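PDB 6GZW: Dye type peroxidase A from Streptomyces lividans 1326, which acts as a haem-dependent dye-decolourising peroxidase, probably using hydrogen peroxide to oxidise dyes and related substrates. Local coordinates for residues F86-S91 with G124-Q129; Y220-R225 with S355-V360. All coordinates share one frame; numbering follows the deposited sequence.

Both contacts pair neighbouring antiparallel strands of one sheet, and their centres lie about 8 Å apart. Contact 1 belongs to the N-terminal part of the peroxidase family sequence and contact 2 to the C-terminal part. They meet where strand 83-89 runs next to strand 350-360. There F88 O lies 2.8 Å from A359 N, a probable hydrogen bond across the two halves. The rings of W127 and F358 stack across the intervening strand 83-89, with W127 CD1 3.5 Å from F358 CE2. Contact 2 is the one that approaches the haem: the side chain of R224 is about 6 Å from it. Contact 1 continues the sheet into the N-terminal half.

Contact 1. Residues F86-S91 with G124-Q129; sequences FGFGHS and GDLWVQ
G87 and W127 face each other as a hydrogen-bonded pair of antiparallel strands. They belong to the N-terminal ferredoxin-like half of the dye-decolourising peroxidase fold. G87 N donates to W127 O at 2.9 Å, and W127 N returns a bond to G87 O. The next bond, G89 N to D125 O, is almost straight at 178°.

The non-hydrogen-bonded pairs are F86 with V128 and F88 with L126. All four side chains lie on one face of the sheet. F88 and L126 run side by side and point the same way, with F88 CD2 3.5 Å from L126 CD2. The ring of F86 touches both methyls of V128, and F86 CD1 is 3.9 Å from V128 CG2. V128 CG1 is anti to the backbone N (chi1 -172°), which sets both methyls against the CD1-CE1 side of that ring. W127 goes to the other face, where the edge of its indole lies near G87 N. A beta carbon on G87 would lie 3.5 Å from W127 CE3, so the indole edge packs close against bare backbone. A beta carbon on G89 would run into G124 O.

S91, at the start of helix 90-95, adds a side-chain bond. S91 OG donates to D125 OD1 at 2.7 Å, meeting it on the anti side and 19° out of the carboxylate plane. A water closes the corner, donating to S91 OG at 2.7 Å and accepting from G124 N at 2.9 Å.

Helix 43-61 covers the F88, L126 and V128 face, through L49, L50 and W53. D125 and L126 both face F35 on strand 29-37, a classic beta bulge. The D125 carboxylate is fixed at both oxygens: OD2 accepts from L37 N, while OD1 also forms a salt bridge with R95 NH1.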
ATOM      1  N   PHE A  86     -14.531 -12.964   7.836  1.00 11.51           N
ATOM      2  CA  PHE A  86     -14.429 -13.044   9.284  1.00 12.01           C
ATOM      3  C   PHE A  86     -14.061 -14.439   9.778  1.00 12.73           C
ATOM      4  O   PHE A  86     -14.664 -15.433   9.314  1.00 13.02           O
ATOM      5  CB  PHE A  86     -15.781 -12.664   9.911  1.00 12.01           C
ATOM      6  CG  PHE A  86     -16.309 -11.301   9.487  1.00 12.39           C
ATOM      7  CD1 PHE A  86     -15.819 -10.126  10.081  1.00 12.62           C
ATOM      8  CD2 PHE A  86     -17.246 -11.178   8.459  1.00 12.39           C
ATOM      9  CE1 PHE A  86     -16.273  -8.896   9.694  1.00 12.78           C
ATOM     10  CE2 PHE A  86     -17.705  -9.923   8.053  1.00 12.50           C
ATOM     11  CZ  PHE A  86     -17.210  -8.775   8.678  1.00 13.06           C
ATOM     12  N   GLY A  87     -13.175 -14.520  10.781  1.00 13.18           N
ATOM     13  CA  GLY A  87     -12.838 -15.797  11.424  1.00 13.50           C
ATOM     14  C   GLY A  87     -12.698 -15.708  12.932  1.00 14.22           C
ATOM     15  O   GLY A  87     -12.601 -14.612  13.495  1.00 14.19           O
ATOM     16  N   PHE A  88     -12.694 -16.880  13.572  1.00 13.60           N
ATOM     17  CA  PHE A  88     -12.560 -17.041  15.011  1.00 13.97           C
ATOM     18  C   PHE A  88     -11.322 -17.876  15.337  1.00 13.96           C
ATOM     19  O   PHE A  88     -11.109 -18.941  14.718  1.00 13.89           O
ATOM     20  CB  PHE A  88     -13.802 -17.752  15.596  1.00 14.45           C
ATOM     21  CG  PHE A  88     -15.086 -17.073  15.282  1.00 14.10           C
ATOM     22  CD1 PHE A  88     -15.709 -17.264  14.055  1.00 14.78           C
ATOM     23  CD2 PHE A  88     -15.654 -16.188  16.184  1.00 14.44           C
ATOM     24  CE1 PHE A  88     -16.883 -16.608  13.731  1.00 15.11           C
ATOM     25  CE2 PHE A  88     -16.820 -15.531  15.872  1.00 14.94           C
ATOM     26  CZ  PHE A  88     -17.442 -15.733  14.652  1.00 14.76           C
ATOM     27  N   GLY A  89     -10.529 -17.440  16.307  1.00 13.15           N
ATOM     28  CA  GLY A  89      -9.318 -18.143  16.714  1.00 15.01           C
ATOM     29  C   GLY A  89      -9.637 -19.101  17.855  1.00 15.36           C
ATOM     30  O   GLY A  89     -10.713 -19.010  18.468  1.00 15.20           O
ATOM     31  N   HIS A  90      -8.675 -19.975  18.136  1.00 17.14           N
ATOM     32  CA  HIS A  90      -8.740 -20.914  19.258  1.00 18.45           C
ATOM     33  C   HIS A  90      -9.117 -20.223  20.568  1.00 18.90           C
ATOM     34  O   HIS A  90     -10.016 -20.705  21.288  1.00 18.02           O
ATOM     35  CB  HIS A  90      -7.401 -21.647  19.380  1.00 19.26           C
ATOM     36  CG  HIS A  90      -7.362 -22.707  20.432  1.00 20.07           C
ATOM     37  ND1 HIS A  90      -7.103 -22.430  21.757  1.00 20.37           N
ATOM     38  CD2 HIS A  90      -7.462 -24.055  20.338  1.00 21.14           C
ATOM     39  CE1 HIS A  90      -7.088 -23.563  22.441  1.00 22.32           C
ATOM     40  NE2 HIS A  90      -7.297 -24.563  21.602  1.00 21.89           N
ATOM     41  N   SER A  91      -8.492 -19.073  20.847  1.00 17.94           N
ATOM     42  CA  SER A  91      -8.697 -18.355  22.105  1.00 17.75           C
ATOM     43  C   SER A  91     -10.116 -17.828  22.286  1.00 17.64           C
ATOM     44  O   SER A  91     -10.573 -17.675  23.405  1.00 18.68           O
ATOM     45  CB  SER A  91      -7.684 -17.215  22.231  1.00 16.93           C
ATOM     46  OG  SER A  91      -7.787 -16.347  21.121  1.00 16.83           O
ATOM     47  N   GLY A 124      -5.042 -14.450  18.068  1.00 13.75           N
ATOM     48  CA  GLY A 124      -6.116 -13.484  18.312  1.00 13.45           C
ATOM     49  C   GLY A 124      -7.449 -14.164  18.426  1.00 13.99           C
ATOM     50  O   GLY A 124      -7.653 -15.242  17.878  1.00 14.77           O
ATOM     51  N   ASP A 125      -8.378 -13.513  19.135  1.00 14.13           N
ATOM     52  CA  ASP A 125      -9.740 -14.054  19.226  1.00 14.05           C
ATOM     53  C   ASP A 125     -10.482 -14.026  17.903  1.00 13.56           C
ATOM     54  O   ASP A 125     -11.223 -14.988  17.586  1.00 14.64           O
ATOM     55  CB  ASP A 125     -10.574 -13.289  20.264  1.00 14.59           C
ATOM     56  CG  ASP A 125     -10.053 -13.433  21.716  1.00 14.98           C
ATOM     57  OD1 ASP A 125      -9.420 -14.477  22.071  1.00 15.23           O
ATOM     58  OD2 ASP A 125     -10.282 -12.458  22.501  1.00 14.90           O
ATOM     59  N   LEU A 126     -10.312 -12.934  17.137  1.00 12.54           N
ATOM     60  CA  LEU A 126     -11.088 -12.682  15.927  1.00 13.00           C
ATOM     61  C   LEU A 126     -10.176 -12.203  14.815  1.00 13.43           C
ATOM     62  O   LEU A 126      -9.242 -11.439  15.081  1.00 13.89           O
ATOM     63  CB  LEU A 126     -12.143 -11.609  16.173  1.00 13.31           C
ATOM     64  CG  LEU A 126     -13.273 -11.989  17.129  1.00 13.69           C
ATOM     65  CD1 LEU A 126     -14.002 -10.742  17.582  1.00 14.10           C
ATOM     66  CD2 LEU A 126     -14.224 -12.990  16.476  1.00 14.70           C
ATOM     67  N   TRP A 127     -10.469 -12.603  13.589  1.00 12.91           N
ATOM     68  CA  TRP A 127      -9.684 -12.151  12.426  1.00 12.15           C
ATOM     69  C   TRP A 127     -10.606 -11.574  11.381  1.00 12.12           C
ATOM     70  O   TRP A 127     -11.686 -12.094  11.148  1.00 11.94           O
ATOM     71  CB  TRP A 127      -8.943 -13.357  11.873  1.00 12.11           C
ATOM     72  CG  TRP A 127      -8.110 -13.156  10.639  1.00 11.99           C
ATOM     73  CD1 TRP A 127      -6.874 -12.542  10.538  1.00 12.19           C
ATOM     74  CD2 TRP A 127      -8.442 -13.612   9.324  1.00 12.43           C
ATOM     75  NE1 TRP A 127      -6.430 -12.622   9.247  1.00 12.45           N
ATOM     76  CE2 TRP A 127      -7.362 -13.272   8.479  1.00 12.16           C
ATOM     77  CE3 TRP A 127      -9.536 -14.311   8.781  1.00 12.36           C
ATOM     78  CZ2 TRP A 127      -7.350 -13.595   7.104  1.00 12.91           C
ATOM     79  CZ3 TRP A 127      -9.538 -14.616   7.404  1.00 12.58           C
ATOM     80  CH2 TRP A 127      -8.443 -14.280   6.588  1.00 12.09           C
ATOM     81  N   VAL A 128     -10.190 -10.462  10.755  1.00 11.70           N
ATOM     82  CA  VAL A 128     -10.897  -9.932   9.604  1.00 11.25           C
ATOM     83  C   VAL A 128      -9.918  -9.718   8.469  1.00 12.16           C
ATOM     84  O   VAL A 128      -8.816  -9.173   8.692  1.00 10.83           O
ATOM     85  CB  VAL A 128     -11.590  -8.579   9.921  1.00 11.64           C
ATOM     86  CG1 VAL A 128     -12.468  -8.169   8.746  1.00 11.98           C
ATOM     87  CG2 VAL A 128     -12.392  -8.691  11.204  1.00 11.78           C
ATOM     88  N   GLN A 129     -10.322 -10.143   7.265  1.00 11.69           N
ATOM     89  CA  GLN A 129      -9.565  -9.894   6.041  1.00 11.75           C
ATOM     90  C   GLN A 129     -10.329  -8.918   5.173  1.00 11.34           C
ATOM     91  O   GLN A 129     -11.479  -9.157   4.789  1.00 11.32           O
ATOM     92  CB  GLN A 129      -9.347 -11.203   5.276  1.00 11.78           C
ATOM     93  CG  GLN A 129      -8.673 -11.056   3.906  1.00 12.01           C
ATOM     94  CD  GLN A 129      -8.641 -12.372   3.169  1.00 12.92           C
ATOM     95  OE1 GLN A 129      -9.696 -12.901   2.767  1.00 12.87           O
ATOM     96  NE2 GLN A 129      -7.457 -12.920   2.997  1.00 11.97           N
TER
HETATM   97  O   HOH W   1      -5.173 -15.742  20.670  1.00 20.80           O

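Contact 2. Residues Y220-R225 with S355-V360; sequences YVVVRR and SGLFAV
V221 and F358 form a hydrogen-bonded antiparallel pair in the C-terminal ferredoxin-like half of the peroxidase. V221 N donates to F358 O at 3.0 Å and F358 N to V221 O at 2.9 Å. V223 and G356 repeat this two-bond pattern. V221 CG1 lies between the backbone N and the carbonyl carbon (chi1 66°). This puts V221 CG1 3.8 Å from F358 CB and also against V360 CG2. It also sits at the edge of the F358 ring, as V223 CG2 does more distantly. A beta carbon on G356 would clash with F358 CE2.

Y220 lies on the opposite face of the sheet. Its ring meets the methyl of A359 obliquely, with Y220 CE1 3.6 Å from A359 CB.

S355 is on the same face as Y220, at the other end of the pairing. R224 is bent at chi2 (-72°) and chi3, which brings its NH1 beside the S355 hydroxyl. R224 NH1 donates to S355 OG at 3.0 Å; the bond is bent (135°), and OG lies out of the guanidinium plane. The guanidinium is gripped further by a salt bridge from NH2 to D115 and a bond from NE to H352 ND1. An alanine here would probably leave D115 without this salt-bridge partner, and H352 ND1 and S355 OG without these donors. The R224 side chain is about 6 Å from the haem, so this network lies close to the cofactor.

F333 of helix 333-343 packs on V222 and R224. Strand 219-228 lies between strand 350-360 and strand 316-326, and strand 350-360 has strand 83-89 on its other side.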
ATOM      1  N   TYR A 220     -10.896 -23.266   7.002  1.00 13.51           N
ATOM      2  CA  TYR A 220      -9.880 -22.907   7.989  1.00 13.92           C
ATOM      3  C   TYR A 220      -8.788 -22.135   7.234  1.00 13.47           C
ATOM      4  O   TYR A 220      -8.289 -22.602   6.217  1.00 13.56           O
ATOM      5  CB  TYR A 220      -9.310 -24.129   8.726  1.00 14.35           C
ATOM      6  CG  TYR A 220     -10.390 -24.724   9.584  1.00 15.11           C
ATOM      7  CD1 TYR A 220     -10.647 -24.213  10.854  1.00 16.26           C
ATOM      8  CD2 TYR A 220     -11.215 -25.708   9.094  1.00 16.71           C
ATOM      9  CE1 TYR A 220     -11.696 -24.684  11.617  1.00 16.63           C
ATOM     10  CE2 TYR A 220     -12.269 -26.199   9.865  1.00 15.82           C
ATOM     11  CZ  TYR A 220     -12.489 -25.680  11.117  1.00 15.98           C
ATOM     12  OH  TYR A 220     -13.507 -26.124  11.910  1.00 17.05           O
ATOM     13  N   VAL A 221      -8.450 -20.955   7.754  1.00 12.52           N
ATOM     14  CA  VAL A 221      -7.373 -20.127   7.193  1.00 12.27           C
ATOM     15  C   VAL A 221      -6.139 -20.213   8.093  1.00 11.47           C
ATOM     16  O   VAL A 221      -6.247 -20.164   9.325  1.00 11.12           O
ATOM     17  CB  VAL A 221      -7.847 -18.675   6.950  1.00 12.26           C
ATOM     18  CG1 VAL A 221      -8.180 -17.939   8.227  1.00 13.18           C
ATOM     19  CG2 VAL A 221      -6.815 -17.880   6.145  1.00 12.04           C
ATOM     20  N   VAL A 222      -4.974 -20.377   7.473  1.00 11.73           N
ATOM     21  CA  VAL A 222      -3.698 -20.189   8.147  1.00 11.21           C
ATOM     22  C   VAL A 222      -3.045 -18.992   7.481  1.00 11.71           C
ATOM     23  O   VAL A 222      -2.869 -18.992   6.259  1.00 11.21           O
ATOM     24  CB  VAL A 222      -2.799 -21.438   8.057  1.00 12.14           C
ATOM     25  CG1 VAL A 222      -1.397 -21.150   8.598  1.00 11.97           C
ATOM     26  CG2 VAL A 222      -3.471 -22.592   8.792  1.00 11.92           C
ATOM     27  N   VAL A 223      -2.760 -17.968   8.287  1.00 10.83           N
ATOM     28  CA  VAL A 223      -2.047 -16.752   7.893  1.00 10.91           C
ATOM     29  C   VAL A 223      -0.619 -16.918   8.382  1.00 10.78           C
ATOM     30  O   VAL A 223      -0.406 -17.278   9.551  1.00 10.81           O
ATOM     31  CB  VAL A 223      -2.673 -15.533   8.582  1.00 11.06           C
ATOM     32  CG1 VAL A 223      -1.912 -14.252   8.266  1.00 11.30           C
ATOM     33  CG2 VAL A 223      -4.130 -15.414   8.200  1.00 11.40           C
ATOM     34  N   ARG A 224       0.349 -16.638   7.508  1.00 10.53           N
ATOM     35  CA  ARG A 224       1.768 -16.564   7.901  1.00 10.87           C
ATOM     36  C   ARG A 224       2.375 -15.310   7.339  1.00 10.44           C
ATOM     37  O   ARG A 224       2.277 -15.063   6.129  1.00 11.13           O
ATOM     38  CB  ARG A 224       2.565 -17.783   7.383  1.00 11.37           C
ATOM     39  CG  ARG A 224       1.948 -19.132   7.764  1.00 11.60           C
ATOM     40  CD  ARG A 224       2.103 -19.473   9.235  1.00 11.91           C
ATOM     41  NE  ARG A 224       3.460 -19.935   9.526  1.00 12.77           N
ATOM     42  CZ  ARG A 224       3.808 -20.678  10.575  1.00 13.10           C
ATOM     43  NH1 ARG A 224       2.917 -21.004  11.524  1.00 13.69           N
ATOM     44  NH2 ARG A 224       5.084 -21.082  10.694  1.00 13.07           N
ATOM     45  N   ARG A 225       2.989 -14.506   8.209  1.00 10.04           N
ATOM     46  CA  ARG A 225       3.744 -13.347   7.785  1.00 10.21           C
ATOM     47  C   ARG A 225       5.144 -13.899   7.509  1.00  9.86           C
ATOM     48  O   ARG A 225       5.891 -14.153   8.445  1.00  9.14           O
ATOM     49  CB  ARG A 225       3.786 -12.256   8.866  1.00 10.09           C
ATOM     50  CG  ARG A 225       4.526 -10.987   8.431  1.00  9.99           C
ATOM     51  CD  ARG A 225       4.773 -10.071   9.617  1.00 10.73           C
ATOM     52  NE  ARG A 225       5.477  -8.842   9.245  1.00 10.95           N
ATOM     53  CZ  ARG A 225       4.902  -7.791   8.649  1.00 11.32           C
ATOM     54  NH1 ARG A 225       3.619  -7.820   8.313  1.00 11.29           N
ATOM     55  NH2 ARG A 225       5.616  -6.713   8.362  1.00 11.25           N
ATOM     56  N   SER A 355       1.883 -15.749  12.774  1.00 12.25           N
ATOM     57  CA  SER A 355       1.018 -16.847  12.379  1.00 12.51           C
ATOM     58  C   SER A 355      -0.374 -16.666  12.950  1.00 12.41           C
ATOM     59  O   SER A 355      -0.530 -16.097  13.998  1.00 12.43           O
ATOM     60  CB  SER A 355       1.568 -18.149  12.924  1.00 13.15           C
ATOM     61  OG  SER A 355       0.754 -19.239  12.517  1.00 13.53           O
ATOM     62  N   GLY A 356      -1.372 -17.197  12.272  1.00 12.56           N
ATOM     63  CA  GLY A 356      -2.746 -17.216  12.824  1.00 12.84           C
ATOM     64  C   GLY A 356      -3.474 -18.374  12.172  1.00 13.31           C
ATOM     65  O   GLY A 356      -3.219 -18.694  11.023  1.00 12.99           O
ATOM     66  N   LEU A 357      -4.331 -19.029  12.945  1.00 13.26           N
ATOM     67  CA  LEU A 357      -5.192 -20.099  12.472  1.00 14.17           C
ATOM     68  C   LEU A 357      -6.617 -19.751  12.873  1.00 13.60           C
ATOM     69  O   LEU A 357      -6.884 -19.613  14.073  1.00 14.87           O
ATOM     70  CB  LEU A 357      -4.775 -21.444  13.083  1.00 14.98           C
ATOM     71  CG  LEU A 357      -5.742 -22.617  13.020  1.00 14.57           C
ATOM     72  CD1 LEU A 357      -6.115 -22.955  11.597  1.00 14.72           C
ATOM     73  CD2 LEU A 357      -5.145 -23.822  13.735  1.00 15.14           C
ATOM     74  N   PHE A 358      -7.506 -19.523  11.892  1.00 12.88           N
ATOM     75  CA  PHE A 358      -8.879 -19.088  12.195  1.00 13.02           C
ATOM     76  C   PHE A 358      -9.943 -19.948  11.516  1.00 13.61           C
ATOM     77  O   PHE A 358      -9.735 -20.445  10.398  1.00 13.01           O
ATOM     78  CB  PHE A 358      -9.060 -17.604  11.860  1.00 13.15           C
ATOM     79  CG  PHE A 358      -7.990 -16.711  12.447  1.00 13.36           C
ATOM     80  CD1 PHE A 358      -8.003 -16.345  13.789  1.00 13.65           C
ATOM     81  CD2 PHE A 358      -6.946 -16.255  11.652  1.00 13.67           C
ATOM     82  CE1 PHE A 358      -7.015 -15.536  14.314  1.00 14.24           C
ATOM     83  CE2 PHE A 358      -5.949 -15.438  12.178  1.00 13.99           C
ATOM     84  CZ  PHE A 358      -5.975 -15.068  13.511  1.00 13.97           C
ATOM     85  N   ALA A 359     -11.067 -20.122  12.223  1.00 13.26           N
ATOM     86  CA  ALA A 359     -12.240 -20.807  11.703  1.00 13.85           C
ATOM     87  C   ALA A 359     -13.152 -19.795  11.033  1.00 13.12           C
ATOM     88  O   ALA A 359     -13.743 -18.936  11.714  1.00 15.22           O
ATOM     89  CB  ALA A 359     -12.989 -21.502  12.828  1.00 14.26           C
ATOM     90  N   VAL A 360     -13.315 -19.910   9.728  1.00 12.73           N
ATOM     91  CA  VAL A 360     -14.049 -18.944   8.933  1.00 13.03           C
ATOM     92  C   VAL A 360     -15.346 -19.646   8.511  1.00 14.14           C
ATOM     93  O   VAL A 360     -15.333 -20.493   7.607  1.00 14.81           O
ATOM     94  CB  VAL A 360     -13.187 -18.500   7.736  1.00 13.30           C
ATOM     95  CG1 VAL A 360     -13.959 -17.686   6.723  1.00 13.23           C
ATOM     96  CG2 VAL A 360     -11.968 -17.707   8.228  1.00 13.28           C
TER